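Local coordinates for protein fucose-binding lectin (Kordia periserrulae, PDB 6HTN) that binds fucose, seen here as methyl alpha-L-fucoside, in pockets of a beta-propeller lectin, at residues 87-90 with 91-95. Residues are numbered along the deposited sequence; the frame is centred on the assembly and turned at random.
Sequences WYSG and ALTGQ. With MFU (methyl alpha-L-fucopyranoside), chain H; MFU (methyl alpha-L-fucopyranoside), chain G.
S89, at the end of strand 87-89, meets T93 in the loop that follows. S89 OG and T93 OG1 are hydrogen-bonded at 2.9 Å. A chi1 of 175° turns the S89 hydroxyl away from its own backbone N and on to T93. It also packs against T93 CB and CG2. T93 OG1 takes part in a second hydrogen bond, with E79 N of strand 77-82, and so ties the turn to the neighbouring strand.

The chain makes a type I beta turn from G90 to T93. T93 N donates to G90 O at 3.2 Å, from above the carbonyl plane. A type II turn from L92 to Q95 overlaps it, with G94 at positive phi. The Q95 side chain folds back, and its NE2 donates to A91 O at 2.8 Å, with the oxygen in the amide plane.

The tight part is the cluster of T93, G90 and S89, where T93 CB lies close to both G90 O and S89 OG. L92 is buried elsewhere, against Y69 and W137. The looser side carries A91 and Q95, both exposed. A water lies within hydrogen-bonding distance of G90 O and T93 O.

The first turn faces one fucoside. A91 N donates to its O2 at 3.0 Å and more weakly to O3, while A91 CB rests against both oxygens. Y88 OH lies 3.7 Å from C1 of the same sugar and is hydrogen-bonded to D83. W87 serves a different fucoside: its NE1 bonds to one hydroxyl, O3, at 2.9 Å, in the plane of the indole.

This short segment therefore contributes to two sugar sites of the propeller. At the first, R67 and E79 OE2 also bind the fucoside. The turn offers A91 N to the sugar and L92 N to E79 OE1, which probably helps hold the carboxylate in place.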
ATOM      1  N   TRP A  87      -8.001 -18.029  20.874  1.00 24.07           N
ATOM      2  CA  TRP A  87      -8.119 -16.676  20.304  1.00 23.29           C
ATOM      3  C   TRP A  87      -9.569 -16.246  20.301  1.00 25.25           C
ATOM      4  O   TRP A  87     -10.459 -17.025  19.895  1.00 26.23           O
ATOM      5  CB  TRP A  87      -7.545 -16.669  18.893  1.00 19.39           C
ATOM      6  CG  TRP A  87      -6.067 -16.794  18.895  1.00 18.82           C
ATOM      7  CD1 TRP A  87      -5.326 -17.907  18.751  1.00 19.07           C
ATOM      8  CD2 TRP A  87      -5.117 -15.721  19.074  1.00 18.43           C
ATOM      9  NE1 TRP A  87      -4.000 -17.638  18.840  1.00 20.46           N
ATOM     10  CE2 TRP A  87      -3.839 -16.274  19.024  1.00 19.17           C
ATOM     11  CE3 TRP A  87      -5.248 -14.331  19.259  1.00 20.64           C
ATOM     12  CZ2 TRP A  87      -2.678 -15.530  19.159  1.00 18.37           C
ATOM     13  CZ3 TRP A  87      -4.103 -13.590  19.367  1.00 18.46           C
ATOM     14  CH2 TRP A  87      -2.840 -14.147  19.309  1.00 18.63           C
ATOM     15  N   TYR A  88      -9.821 -14.995  20.652  1.00 22.45           N
ATOM     16  CA  TYR A  88     -11.173 -14.422  20.589  1.00 22.95           C
ATOM     17  C   TYR A  88     -11.108 -12.968  20.122  1.00 23.87           C
ATOM     18  O   TYR A  88     -10.049 -12.301  20.258  1.00 24.81           O
ATOM     19  CB  TYR A  88     -11.868 -14.570  21.941  1.00 24.36           C
ATOM     20  CG  TYR A  88     -11.262 -13.763  23.063  1.00 23.56           C
ATOM     21  CD1 TYR A  88     -11.681 -12.471  23.309  1.00 22.56           C
ATOM     22  CD2 TYR A  88     -10.288 -14.286  23.888  1.00 23.00           C
ATOM     23  CE1 TYR A  88     -11.121 -11.709  24.313  1.00 24.20           C
ATOM     24  CE2 TYR A  88      -9.737 -13.554  24.921  1.00 25.06           C
ATOM     25  CZ  TYR A  88     -10.164 -12.256  25.148  1.00 24.22           C
ATOM     26  OH  TYR A  88      -9.606 -11.512  26.151  1.00 25.52           O
ATOM     27  N   SER A  89     -12.228 -12.499  19.577  1.00 23.68           N
ATOM     28  CA  SER A  89     -12.346 -11.104  19.114  1.00 25.63           C
ATOM     29  C   SER A  89     -12.519 -10.190  20.326  1.00 25.93           C
ATOM     30  O   SER A  89     -13.402 -10.435  21.145  1.00 25.59           O
ATOM     31  CB  SER A  89     -13.464 -10.952  18.133  1.00 27.13           C
ATOM     32  OG  SER A  89     -13.642  -9.587  17.783  1.00 26.96           O
ATOM     33  N   GLY A  90     -11.660  -9.184  20.475  1.00 22.38           N
ATOM     34  CA  GLY A  90     -11.720  -8.252  21.602  1.00 20.51           C
ATOM     35  C   GLY A  90     -12.720  -7.135  21.477  1.00 21.55           C
ATOM     36  O   GLY A  90     -13.329  -6.932  20.431  1.00 21.69           O
ATOM     37  N   ALA A  91     -12.847  -6.347  22.531  1.00 22.48           N
ATOM     38  CA  ALA A  91     -13.778  -5.222  22.629  1.00 22.48           C
ATOM     39  C   ALA A  91     -13.535  -4.142  21.575  1.00 22.79           C
ATOM     40  O   ALA A  91     -14.489  -3.451  21.182  1.00 25.30           O
ATOM     41  CB  ALA A  91     -13.751  -4.646  24.020  1.00 23.64           C
ATOM     42  N   LEU A  92     -12.310  -3.994  21.089  1.00 22.02           N
ATOM     43  CA  LEU A  92     -12.031  -2.917  20.093  1.00 20.80           C
ATOM     44  C   LEU A  92     -12.695  -3.233  18.760  1.00 21.39           C
ATOM     45  O   LEU A  92     -12.971  -2.320  18.000  1.00 22.13           O
ATOM     46  CB  LEU A  92     -10.528  -2.706  19.935  1.00 19.43           C
ATOM     47  CG  LEU A  92     -10.122  -1.525  19.024  1.00 17.86           C
ATOM     48  CD1 LEU A  92     -10.721  -0.203  19.531  1.00 18.88           C
ATOM     49  CD2 LEU A  92      -8.614  -1.378  19.032  1.00 19.70           C
ATOM     50  N   THR A  93     -12.885  -4.521  18.431  1.00 19.58           N
ATOM     51  CA  THR A  93     -13.306  -4.931  17.093  1.00 21.36           C
ATOM     52  C   THR A  93     -14.576  -4.180  16.661  1.00 21.98           C
ATOM     53  O   THR A  93     -15.571  -4.128  17.417  1.00 20.89           O
ATOM     54  CB  THR A  93     -13.558  -6.430  17.046  1.00 20.45           C
ATOM     55  OG1 THR A  93     -12.329  -7.079  17.341  1.00 22.26           O
ATOM     56  CG2 THR A  93     -14.152  -6.877  15.721  1.00 20.82           C
ATOM     57  N   GLY A  94     -14.539  -3.616  15.472  1.00 23.47           N
ATOM     58  CA  GLY A  94     -15.697  -3.030  14.821  1.00 22.97           C
ATOM     59  C   GLY A  94     -16.007  -1.608  15.262  1.00 24.32           C
ATOM     60  O   GLY A  94     -16.971  -1.032  14.749  1.00 25.85           O
ATOM     61  N   GLN A  95     -15.252  -1.002  16.163  1.00 22.09           N
ATOM     62  CA  GLN A  95     -15.552   0.370  16.650  1.00 21.54           C
ATOM     63  C   GLN A  95     -15.083   1.456  15.661  1.00 23.08           C
ATOM     64  O   GLN A  95     -15.754   2.499  15.549  1.00 24.71           O
ATOM     65  CB  GLN A  95     -14.976   0.603  18.034  1.00 23.02           C
ATOM     66  CG  GLN A  95     -15.617  -0.285  19.108  1.00 25.05           C
ATOM     67  CD  GLN A  95     -15.258   0.219  20.492  1.00 26.35           C
ATOM     68  OE1 GLN A  95     -15.378   1.424  20.763  1.00 27.04           O
ATOM     69  NE2 GLN A  95     -14.851  -0.679  21.381  1.00 25.02           N
TER
HETATM   70  C1  MFU H 202      -9.996  -7.838  26.649  1.00 21.88           C
HETATM   71  C2  MFU H 202     -10.313  -7.162  25.316  1.00 19.05           C
HETATM   72  C3  MFU H 202      -9.974  -5.679  25.444  1.00 21.24           C
HETATM   73  C4  MFU H 202      -8.525  -5.533  25.784  1.00 19.71           C
HETATM   74  C5  MFU H 202      -8.278  -6.246  27.142  1.00 20.36           C
HETATM   75  C6  MFU H 202      -6.828  -6.152  27.549  1.00 18.88           C
HETATM   76  O1  MFU H 202     -10.938  -7.290  27.586  1.00 25.44           O
HETATM   77  O2  MFU H 202     -11.705  -7.364  25.057  1.00 22.62           O
HETATM   78  O3  MFU H 202     -10.340  -5.021  24.228  1.00 22.00           O
HETATM   79  O4  MFU H 202      -7.657  -6.145  24.838  1.00 20.81           O
HETATM   80  O5  MFU H 202      -8.623  -7.677  26.955  1.00 21.28           O
HETATM   81  CM  MFU H 202     -10.621  -7.849  28.874  1.00 30.02           C
HETATM   82  C1  MFU G 201       1.063 -21.287  20.966  1.00 20.90           C
HETATM   83  C2  MFU G 201       0.247 -20.707  19.809  1.00 21.14           C
HETATM   84  C3  MFU G 201      -0.888 -19.819  20.199  1.00 19.33           C
HETATM   85  C4  MFU G 201      -0.325 -18.657  21.002  1.00 18.28           C
HETATM   86  C5  MFU G 201       0.416 -19.364  22.150  1.00 19.37           C
HETATM   87  C6  MFU G 201       1.139 -18.293  23.026  1.00 20.44           C
HETATM   88  O1  MFU G 201       0.074 -21.980  21.644  1.00 24.11           O
HETATM   89  O2  MFU G 201      -0.400 -21.827  19.099  1.00 22.15           O
HETATM   90  O3  MFU G 201      -1.623 -19.256  19.088  1.00 21.20           O
HETATM   91  O4  MFU G 201       0.687 -17.935  20.261  1.00 19.67           O
HETATM   92  O5  MFU G 201       1.546 -20.123  21.701  1.00 21.60           O
HETATM   93  CM  MFU G 201       0.654 -22.665  22.787  1.00 25.24           C
HETATM   94  O   HOH W   1     -16.215  -5.884  19.577  1.00 44.79           O